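Side-chain contacts in PpBBE-like 1 D396N (Physcomitrella patens subsp. patens, PDB 6EO5), which is a cellobiose oxidase, a berberine bridge enzyme-like flavoprotein of the vanillyl-alcohol oxidase family that carries bicovalently attached FAD: residues R161-V166 / T270-K275; E298-I303 / Y312-N317; Q304-N309 / N319-V324. All coordinates share one frame; numbering follows the deposited sequence.

Contact 1 (R161-V166 / T270-K275); sequences RKFGLV and TYLGKK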
loop_
_atom_site.group_PDB
_atom_site.type_symbol
_atom_site.label_atom_id
_atom_site.label_comp_id
_atom_site.label_asym_id
_atom_site.label_seq_id
_atom_site.Cartn_x
_atom_site.Cartn_y
_atom_site.Cartn_z
ATOM N N ARG A 161 -3.236 4.928 -13.044
ATOM C CA ARG A 161 -2.728 4.866 -14.412
ATOM C C ARG A 161 -2.812 6.222 -15.103
ATOM O O ARG A 161 -2.127 6.447 -16.104
ATOM C CB ARG A 161 -3.454 3.768 -15.201
ATOM C CG ARG A 161 -3.163 2.353 -14.628
ATOM C CD ARG A 161 -3.717 1.199 -15.464
ATOM N NE ARG A 161 -2.935 0.907 -16.671
ATOM C CZ ARG A 161 -3.272 1.319 -17.893
ATOM N NH1 ARG A 161 -4.372 2.042 -18.059
ATOM N NH2 ARG A 161 -2.518 1.011 -18.947
ATOM N N LYS A 162 -3.597 7.146 -14.562
ATOM C CA LYS A 162 -3.609 8.505 -15.064
ATOM C C LYS A 162 -2.659 9.385 -14.264
ATOM O O LYS A 162 -1.814 10.072 -14.846
ATOM C CB LYS A 162 -5.034 9.064 -15.011
ATOM C CG LYS A 162 -5.232 10.382 -15.716
ATOM C CD LYS A 162 -5.026 10.226 -17.210
ATOM C CE LYS A 162 -5.356 11.516 -17.950
ATOM N NZ LYS A 162 -4.665 11.548 -19.266
ATOM N N PHE A 163 -2.764 9.335 -12.932
ATOM C CA PHE A 163 -2.131 10.306 -12.042
ATOM C C PHE A 163 -0.844 9.813 -11.381
ATOM O O PHE A 163 -0.199 10.598 -10.671
ATOM C CB PHE A 163 -3.108 10.732 -10.933
ATOM C CG PHE A 163 -4.410 11.308 -11.436
ATOM C CD1 PHE A 163 -4.456 12.080 -12.597
ATOM C CD2 PHE A 163 -5.590 11.084 -10.735
ATOM C CE1 PHE A 163 -5.650 12.613 -13.043
ATOM C CE2 PHE A 163 -6.795 11.625 -11.177
ATOM C CZ PHE A 163 -6.824 12.385 -12.331
ATOM N N GLY A 164 -0.465 8.543 -11.576
ATOM C CA GLY A 164 0.726 7.969 -10.974
ATOM C C GLY A 164 0.421 7.244 -9.676
ATOM O O GLY A 164 -0.731 7.092 -9.258
ATOM N N LEU A 165 1.487 6.765 -9.035
ATOM C CA LEU A 165 1.376 6.196 -7.698
ATOM C C LEU A 165 1.354 7.314 -6.662
ATOM O O LEU A 165 1.786 8.437 -6.923
ATOM C CB LEU A 165 2.546 5.248 -7.401
ATOM C CG LEU A 165 2.848 4.120 -8.393
ATOM C CD1 LEU A 165 4.227 3.542 -8.128
ATOM C CD2 LEU A 165 1.785 3.023 -8.357
ATOM N N VAL A 166 0.851 6.993 -5.466
ATOM C CA VAL A 166 0.920 7.949 -4.362
ATOM C C VAL A 166 2.349 8.434 -4.184
ATOM O O VAL A 166 2.607 9.640 -4.069
ATOM C CB VAL A 166 0.383 7.322 -3.066
ATOM C CG1 VAL A 166 0.395 8.335 -1.953
ATOM C CG2 VAL A 166 -1.005 6.806 -3.287
ATOM N N THR A 270 -12.061 1.771 -12.994
ATOM C CA THR A 270 -12.541 3.140 -12.966
ATOM C C THR A 270 -12.071 3.856 -14.222
ATOM O O THR A 270 -10.880 3.812 -14.558
ATOM C CB THR A 270 -12.042 3.868 -11.716
ATOM O OG1 THR A 270 -12.555 3.207 -10.547
ATOM C CG2 THR A 270 -12.492 5.335 -11.735
ATOM N N TYR A 271 -13.011 4.509 -14.908
ATOM C CA TYR A 271 -12.756 5.258 -16.137
ATOM C C TYR A 271 -12.950 6.742 -15.859
ATOM O O TYR A 271 -14.030 7.163 -15.420
ATOM C CB TYR A 271 -13.682 4.790 -17.258
ATOM C CG TYR A 271 -13.665 5.661 -18.486
ATOM C CD1 TYR A 271 -12.466 6.086 -19.045
ATOM C CD2 TYR A 271 -14.855 6.046 -19.104
ATOM C CE1 TYR A 271 -12.449 6.890 -20.179
ATOM C CE2 TYR A 271 -14.854 6.851 -20.245
ATOM C CZ TYR A 271 -13.649 7.266 -20.779
ATOM O OH TYR A 271 -13.648 8.057 -21.907
ATOM N N LEU A 272 -11.899 7.527 -16.092
ATOM C CA LEU A 272 -11.951 8.981 -15.923
ATOM C C LEU A 272 -12.609 9.620 -17.152
ATOM O O LEU A 272 -11.969 10.252 -17.997
ATOM C CB LEU A 272 -10.554 9.534 -15.685
ATOM C CG LEU A 272 -9.863 9.022 -14.428
ATOM C CD1 LEU A 272 -8.427 9.498 -14.402
ATOM C CD2 LEU A 272 -10.599 9.490 -13.199
ATOM N N GLY A 273 -13.923 9.460 -17.229
ATOM C CA GLY A 273 -14.647 9.844 -18.423
ATOM C C GLY A 273 -16.118 9.534 -18.259
ATOM O O GLY A 273 -16.556 8.997 -17.237
ATOM N N LYS A 274 -16.880 9.892 -19.292
ATOM C CA LYS A 274 -18.324 9.700 -19.285
ATOM C C LYS A 274 -18.688 8.265 -19.643
ATOM O O LYS A 274 -18.063 7.639 -20.507
ATOM C CB LYS A 274 -18.992 10.663 -20.265
ATOM C CG LYS A 274 -18.927 12.118 -19.851
ATOM C CD LYS A 274 -19.396 13.022 -20.986
ATOM C CE LYS A 274 -19.261 14.499 -20.633
ATOM N NZ LYS A 274 -19.752 15.381 -21.747
ATOM N N LYS A 275 -19.732 7.759 -18.990
ATOM C CA LYS A 275 -20.148 6.377 -19.195
ATOM C C LYS A 275 -20.444 6.087 -20.662
ATOM O O LYS A 275 -20.151 4.989 -21.152
ATOM C CB LYS A 275 -21.365 6.078 -18.328
ATOM C CG LYS A 275 -21.945 4.712 -18.566
ATOM C CD LYS A 275 -23.099 4.464 -17.644
ATOM C CE LYS A 275 -23.814 3.197 -18.013
ATOM N NZ LYS A 275 -24.906 2.964 -17.035
#
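The Phe163 ring takes Leu272 CD1 obliquely at its far end, CZ lying 3.9 Å from that methyl, while one face carries Lys162 CB, displaced toward the rim. The other flat group, the Tyr271 ring, meets only neighbours of its own segment here, Gly273 CA over one face, also toward the rim, and Lys274 O in plane at its edge. The contact joins the end of helix 160-163, in the FAD-binding part of this VAO-type fold, to the inverse gamma turn centred on Leu272, where strand 264-271 of the seven-stranded antiparallel sheet runs out. Phe163 and Leu272 reach for each other from opposite directions. Lys162 meets the leucine with the base of its chain: CG stands trans to the backbone N (chi1 -170°), and the bend at chi2 (66°) turns the rest of the chain away from Leu272; its NZ forms a salt bridge with Glu252. The backbone of Glu252 is hydrogen-bonded to that of Leu272, and Trp302 of helix 302-308 also touches the leucine. Gly164, just past the helix, takes positive phi (95°). A single methyl thus serves both helix residues: besides the ring, Leu272 CD1 meets Lys162 CB at 3.5 Å and Lys162 CG at 3.6 Å.

Contact 2 (E298-I303 / Y312-N317); sequences EELNWI and YPSNTN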
loop_
_atom_site.group_PDB
_atom_site.type_symbol
_atom_site.label_atom_id
_atom_site.label_comp_id
_atom_site.label_asym_id
_atom_site.label_seq_id
_atom_site.Cartn_x
_atom_site.Cartn_y
_atom_site.Cartn_z
ATOM N N GLU A 298 -21.619 2.376 -14.130
ATOM C CA GLU A 298 -22.286 3.395 -13.331
ATOM C C GLU A 298 -21.504 4.697 -13.397
ATOM O O GLU A 298 -20.322 4.718 -13.044
ATOM C CB GLU A 298 -22.380 2.924 -11.887
ATOM C CG GLU A 298 -23.244 3.783 -11.006
ATOM C CD GLU A 298 -23.260 3.290 -9.557
ATOM O OE1 GLU A 298 -22.524 2.293 -9.250
ATOM O OE2 GLU A 298 -24.012 3.913 -8.744
ATOM N N GLU A 299 -22.145 5.783 -13.827
ATOM C CA GLU A 299 -21.484 7.084 -13.799
ATOM C C GLU A 299 -21.683 7.730 -12.430
ATOM O O GLU A 299 -22.797 7.741 -11.897
ATOM C CB GLU A 299 -21.997 7.991 -14.912
ATOM C CG GLU A 299 -21.225 9.298 -15.026
ATOM C CD GLU A 299 -21.571 10.080 -16.288
ATOM O OE1 GLU A 299 -21.274 9.590 -17.406
ATOM O OE2 GLU A 299 -22.154 11.182 -16.160
ATOM N N LEU A 300 -20.594 8.250 -11.859
ATOM C CA LEU A 300 -20.555 8.724 -10.479
ATOM C C LEU A 300 -19.682 9.966 -10.398
ATOM O O LEU A 300 -18.940 10.280 -11.330
ATOM C CB LEU A 300 -19.974 7.661 -9.532
ATOM C CG LEU A 300 -20.598 6.275 -9.508
ATOM C CD1 LEU A 300 -19.747 5.337 -8.687
ATOM C CD2 LEU A 300 -21.987 6.391 -8.927
ATOM N N ASN A 301 -19.755 10.670 -9.268
ATOM C CA ASN A 301 -18.725 11.650 -8.966
ATOM C C ASN A 301 -17.617 10.962 -8.172
ATOM O O ASN A 301 -17.726 9.785 -7.805
ATOM C CB ASN A 301 -19.300 12.863 -8.229
ATOM C CG ASN A 301 -19.784 12.547 -6.825
ATOM O OD1 ASN A 301 -19.151 11.804 -6.066
ATOM N ND2 ASN A 301 -20.911 13.142 -6.456
ATOM N N TRP A 302 -16.553 11.712 -7.867
ATOM C CA TRP A 302 -15.348 11.080 -7.339
ATOM C C TRP A 302 -15.583 10.477 -5.952
ATOM O O TRP A 302 -15.190 9.334 -5.690
ATOM C CB TRP A 302 -14.185 12.074 -7.317
ATOM C CG TRP A 302 -12.903 11.418 -6.878
ATOM C CD1 TRP A 302 -12.250 11.585 -5.679
ATOM C CD2 TRP A 302 -12.148 10.446 -7.612
ATOM N NE1 TRP A 302 -11.123 10.797 -5.641
ATOM C CE2 TRP A 302 -11.039 10.084 -6.809
ATOM C CE3 TRP A 302 -12.296 9.853 -8.870
ATOM C CZ2 TRP A 302 -10.080 9.158 -7.229
ATOM C CZ3 TRP A 302 -11.339 8.935 -9.287
ATOM C CH2 TRP A 302 -10.248 8.593 -8.465
ATOM N N ILE A 303 -16.231 11.223 -5.048
ATOM C CA ILE A 303 -16.395 10.710 -3.690
ATOM C C ILE A 303 -17.390 9.551 -3.662
ATOM O O ILE A 303 -17.335 8.708 -2.756
ATOM C CB ILE A 303 -16.784 11.845 -2.714
ATOM C CG1 ILE A 303 -16.311 11.505 -1.301
ATOM C CG2 ILE A 303 -18.296 12.160 -2.747
ATOM C CD1 ILE A 303 -14.798 11.608 -1.138
ATOM N N TYR A 312 -19.724 0.291 -0.808
ATOM C CA TYR A 312 -20.888 1.002 -0.305
ATOM C C TYR A 312 -21.778 1.398 -1.474
ATOM O O TYR A 312 -21.267 1.733 -2.550
ATOM C CB TYR A 312 -20.489 2.263 0.460
ATOM C CG TYR A 312 -19.910 2.029 1.843
ATOM C CD1 TYR A 312 -20.735 1.765 2.930
ATOM C CD2 TYR A 312 -18.537 2.103 2.069
ATOM C CE1 TYR A 312 -20.206 1.566 4.202
ATOM C CE2 TYR A 312 -18.001 1.903 3.338
ATOM C CZ TYR A 312 -18.840 1.637 4.401
ATOM O OH TYR A 312 -18.316 1.452 5.662
ATOM N N PRO A 313 -23.098 1.350 -1.279
ATOM C CA PRO A 313 -24.016 1.869 -2.297
ATOM C C PRO A 313 -23.686 3.316 -2.626
ATOM O O PRO A 313 -23.343 4.103 -1.739
ATOM C CB PRO A 313 -25.383 1.742 -1.625
ATOM C CG PRO A 313 -25.207 0.632 -0.641
ATOM C CD PRO A 313 -23.818 0.790 -0.122
ATOM N N SER A 314 -23.786 3.672 -3.914
ATOM C CA SER A 314 -23.371 5.009 -4.332
ATOM C C SER A 314 -24.237 6.112 -3.736
ATOM O O SER A 314 -23.859 7.288 -3.818
ATOM C CB SER A 314 -23.355 5.133 -5.857
ATOM O OG SER A 314 -24.643 5.134 -6.421
ATOM N N ASN A 315 -25.365 5.767 -3.122
ATOM C CA ASN A 315 -26.162 6.740 -2.391
ATOM C C ASN A 315 -25.739 6.874 -0.934
ATOM O O ASN A 315 -26.396 7.602 -0.183
ATOM C CB ASN A 315 -27.653 6.386 -2.471
ATOM C CG ASN A 315 -27.997 5.113 -1.730
ATOM O OD1 ASN A 315 -27.145 4.266 -1.502
ATOM N ND2 ASN A 315 -29.256 4.972 -1.345
ATOM N N THR A 316 -24.668 6.198 -0.515
ATOM C CA THR A 316 -24.205 6.329 0.859
ATOM C C THR A 316 -23.793 7.774 1.153
ATOM O O THR A 316 -23.280 8.484 0.281
ATOM C CB THR A 316 -23.041 5.372 1.115
ATOM O OG1 THR A 316 -23.510 4.015 1.023
ATOM C CG2 THR A 316 -22.435 5.609 2.495
ATOM N N ASN A 317 -24.060 8.221 2.378
ATOM C CA ASN A 317 -23.616 9.535 2.833
ATOM C C ASN A 317 -22.096 9.631 2.761
ATOM O O ASN A 317 -21.404 8.790 3.362
ATOM C CB ASN A 317 -24.087 9.777 4.264
ATOM C CG ASN A 317 -23.658 11.134 4.808
ATOM O OD1 ASN A 317 -23.243 12.025 4.064
ATOM N ND2 ASN A 317 -23.767 11.296 6.117
#
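Pro313 O is gripped twice by Thr316: the backbone N closes a type I beta turn, and the hydroxyl adds a second bond to the same oxygen. The turn carries Ser314 up to Glu298 and Leu300. Both bonds measure 2.8 Å, from Pro313 O to Thr316 N and to Thr316 OG1. The hydroxyl approaches in the carbonyl plane, on a lone pair, at a C=O...donor angle of 133°. Across the contact Ser314 OG donates to Glu298 OE2 at 2.7 Å, meeting the carboxylate oxygen nearly along its C-O axis. The serine hydroxyl occupies the crowded position between its own backbone N and carbonyl carbon (chi1 71°), while Glu298 stretches to it with an extended chain, CG opposite the backbone N (chi1 -170°). Beside this bond Leu300 adds an apolar touch, its CD2 lying 3.6 Å from Ser314 CB. Glu298 and Leu300 thus meet the serine from one side of strand 294-300, an outermost strand of the seven-stranded antiparallel sheet, where they pair through the backbone with His224 and Val222. Helix 302-308 follows directly: Asn301, at its N-cap, accepts from Gln304 N through OD1, and the Gln304 amide in turn donates through NE2 to Ser314 O. The loop after that helix is therefore folded back over the strand that leads into it, held at Ser314 by the hydroxyl on one partner and by the backbone carbonyl on another. Across this contact Glu298 is met by a neutral hydroxyl, which would probably stabilise the carboxylate's charge without neutralising it, and the hydroxyl and carbonyl bonds at Ser314 together fix the direction in which the turn is held.

Contact 3 (Q304-N309 / N319-V324); sequences QLILVN and NQLNNV
Leu307 and Leu321 mark the nearest approach of two helical backbones, their CA atoms 7.5 Å apart: residues 304-308 belong to helix 302-308, and residues 319-322 form a 3-10 turn in the loop that follows it. Within the segments, Val308 N bonds to Gln304 O and Asn322 N to Asn319 O. Leu321 points from the 3-10 turn at the helix. Its CD2 meets Leu307 CD2 at 3.6 Å, the two side chains crossing at a slant, and also lies 4.0 Å from Ile306 CG2; CD1 is 3.9 Å from that same Ile306 CG2, and here the chains cross at about a right angle. The isoleucine methyl stands trans to its backbone N, which brings it to the leucine fork, while CG1 leads away. Ile303, one turn before Ile306 and Leu307, also touches Leu321, and Tyr126 of helix 122-133 packs on Ile306, whose side chain is about 10 Å from the bound FAD. With an alanine in place of Leu321, both methyls would be gone, and Ile306 CG2 and Leu307 CD2 would probably lose their common partner, loosening the loop from the helix. No hydrogen bond joins the two segments, so their fit rests on van der Waals contact between aliphatic branches and on shielding them from water.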
loop_
_atom_site.group_PDB
_atom_site.type_symbol
_atom_site.label_atom_id
_atom_site.label_comp_id
_atom_site.label_asym_id
_atom_site.label_seq_id
_atom_site.Cartn_x
_atom_site.Cartn_y
_atom_site.Cartn_z
ATOM N N GLN A 304 -18.283 9.472 -4.655
ATOM C CA GLN A 304 -19.121 8.287 -4.807
ATOM C C GLN A 304 -18.304 7.101 -5.278
ATOM O O GLN A 304 -18.600 5.958 -4.918
ATOM C CB GLN A 304 -20.247 8.550 -5.802
ATOM C CG GLN A 304 -21.355 9.422 -5.287
ATOM C CD GLN A 304 -22.380 9.700 -6.361
ATOM O OE1 GLN A 304 -22.058 10.244 -7.418
ATOM N NE2 GLN A 304 -23.621 9.296 -6.110
ATOM N N LEU A 305 -17.305 7.357 -6.126
ATOM C CA LEU A 305 -16.474 6.283 -6.642
ATOM C C LEU A 305 -15.677 5.633 -5.517
ATOM O O LEU A 305 -15.580 4.400 -5.436
ATOM C CB LEU A 305 -15.544 6.823 -7.731
ATOM C CG LEU A 305 -14.588 5.700 -8.123
ATOM C CD1 LEU A 305 -15.180 4.870 -9.251
ATOM C CD2 LEU A 305 -13.186 6.194 -8.425
ATOM N N ILE A 306 -15.123 6.459 -4.622
ATOM C CA ILE A 306 -14.451 5.960 -3.427
ATOM C C ILE A 306 -15.377 5.051 -2.632
ATOM O O ILE A 306 -14.961 4.010 -2.119
ATOM C CB ILE A 306 -13.956 7.143 -2.579
ATOM C CG1 ILE A 306 -13.072 8.050 -3.426
ATOM C CG2 ILE A 306 -13.203 6.649 -1.370
ATOM C CD1 ILE A 306 -11.810 7.382 -3.876
ATOM N N LEU A 307 -16.651 5.424 -2.516
ATOM C CA LEU A 307 -17.562 4.599 -1.735
ATOM C C LEU A 307 -17.850 3.285 -2.440
ATOM O O LEU A 307 -17.876 2.224 -1.805
ATOM C CB LEU A 307 -18.850 5.366 -1.458
ATOM C CG LEU A 307 -18.670 6.499 -0.445
ATOM C CD1 LEU A 307 -19.692 7.609 -0.656
ATOM C CD2 LEU A 307 -18.756 5.931 0.959
ATOM N N VAL A 308 -18.059 3.329 -3.752
ATOM C CA VAL A 308 -18.415 2.115 -4.468
ATOM C C VAL A 308 -17.235 1.153 -4.492
ATOM O O VAL A 308 -17.405 -0.067 -4.343
ATOM C CB VAL A 308 -18.914 2.471 -5.879
ATOM C CG1 VAL A 308 -19.101 1.232 -6.714
ATOM C CG2 VAL A 308 -20.225 3.231 -5.775
ATOM N N ASN A 309 -16.014 1.688 -4.633
ATOM C CA ASN A 309 -14.811 0.865 -4.632
ATOM C C ASN A 309 -14.557 0.207 -3.289
ATOM O O ASN A 309 -13.624 -0.591 -3.181
ATOM C CB ASN A 309 -13.583 1.683 -5.025
ATOM C CG ASN A 309 -13.447 1.836 -6.515
ATOM O OD1 ASN A 309 -14.131 1.157 -7.274
ATOM N ND2 ASN A 309 -12.555 2.720 -6.947
ATOM N N ASN A 319 -20.026 11.210 4.367
ATOM C CA ASN A 319 -19.391 11.244 5.683
ATOM C C ASN A 319 -19.104 9.861 6.235
ATOM O O ASN A 319 -18.449 9.755 7.278
ATOM C CB ASN A 319 -20.255 12.002 6.685
ATOM C CG ASN A 319 -20.314 13.490 6.393
ATOM O OD1 ASN A 319 -19.282 14.156 6.244
ATOM N ND2 ASN A 319 -21.529 14.023 6.308
ATOM N N GLN A 320 -19.602 8.805 5.588
ATOM C CA GLN A 320 -19.240 7.459 6.011
ATOM C C GLN A 320 -17.734 7.265 5.952
ATOM O O GLN A 320 -17.167 6.565 6.798
ATOM C CB GLN A 320 -19.958 6.429 5.140
ATOM C CG GLN A 320 -19.569 5.015 5.397
ATOM C CD GLN A 320 -20.051 4.521 6.740
ATOM O OE1 GLN A 320 -21.214 4.154 6.897
ATOM N NE2 GLN A 320 -19.160 4.506 7.722
ATOM N N LEU A 321 -17.067 7.927 4.999
ATOM C CA LEU A 321 -15.628 7.774 4.822
ATOM C C LEU A 321 -14.825 8.226 6.037
ATOM O O LEU A 321 -13.621 7.948 6.091
ATOM C CB LEU A 321 -15.175 8.538 3.573
ATOM C CG LEU A 321 -15.734 8.054 2.229
ATOM C CD1 LEU A 321 -15.220 8.906 1.091
ATOM C CD2 LEU A 321 -15.375 6.608 1.991
ATOM N N ASN A 322 -15.454 8.905 7.008
ATOM C CA ASN A 322 -14.812 9.255 8.272
ATOM C C ASN A 322 -14.896 8.144 9.307
ATOM O O ASN A 322 -14.144 8.171 10.288
ATOM C CB ASN A 322 -15.451 10.500 8.895
ATOM C CG ASN A 322 -15.160 11.779 8.123
ATOM O OD1 ASN A 322 -14.051 12.003 7.633
ATOM N ND2 ASN A 322 -16.164 12.639 8.035
ATOM N N ASN A 323 -15.808 7.189 9.130
ATOM C CA ASN A 323 -16.107 6.176 10.136
ATOM C C ASN A 323 -16.181 4.796 9.512
ATOM O O ASN A 323 -17.102 4.023 9.795
ATOM C CB ASN A 323 -17.423 6.469 10.850
ATOM C CG ASN A 323 -17.393 7.779 11.594
ATOM O OD1 ASN A 323 -16.830 7.870 12.685
ATOM N ND2 ASN A 323 -18.002 8.812 11.010
ATOM N N VAL A 324 -15.237 4.456 8.642
ATOM C CA VAL A 324 -15.240 3.109 8.080
ATOM C C VAL A 324 -14.711 2.160 9.144
ATOM O O VAL A 324 -13.621 2.381 9.689
ATOM C CB VAL A 324 -14.416 3.026 6.792
ATOM C CG1 VAL A 324 -14.543 1.635 6.174
ATOM C CG2 VAL A 324 -14.889 4.104 5.800
#

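The three contacts follow the chain from the FAD-binding part into the sheet and its covering helix. Contact 1 closes before the other two open; contacts 2 and 3 alternate their segments and share helix 302-308. Centre to centre, contacts 2 and 3 are about 8 Å apart, and contact 1 is about 16 Å from contact 2 and 18 Å from contact 3. Strands 264-271 and 294-300 bring contacts 1 and 2 to one antiparallel sheet; Tyr312 N probably bonds to Leu307 O between contacts 2 and 3. Contact 1 joins the FAD-binding part to a strand end, while contacts 2 and 3 fold the loop back on helix 302-308 and the strand before it. Phe163 in contact 1 has its side chain about 14 Å from the FAD.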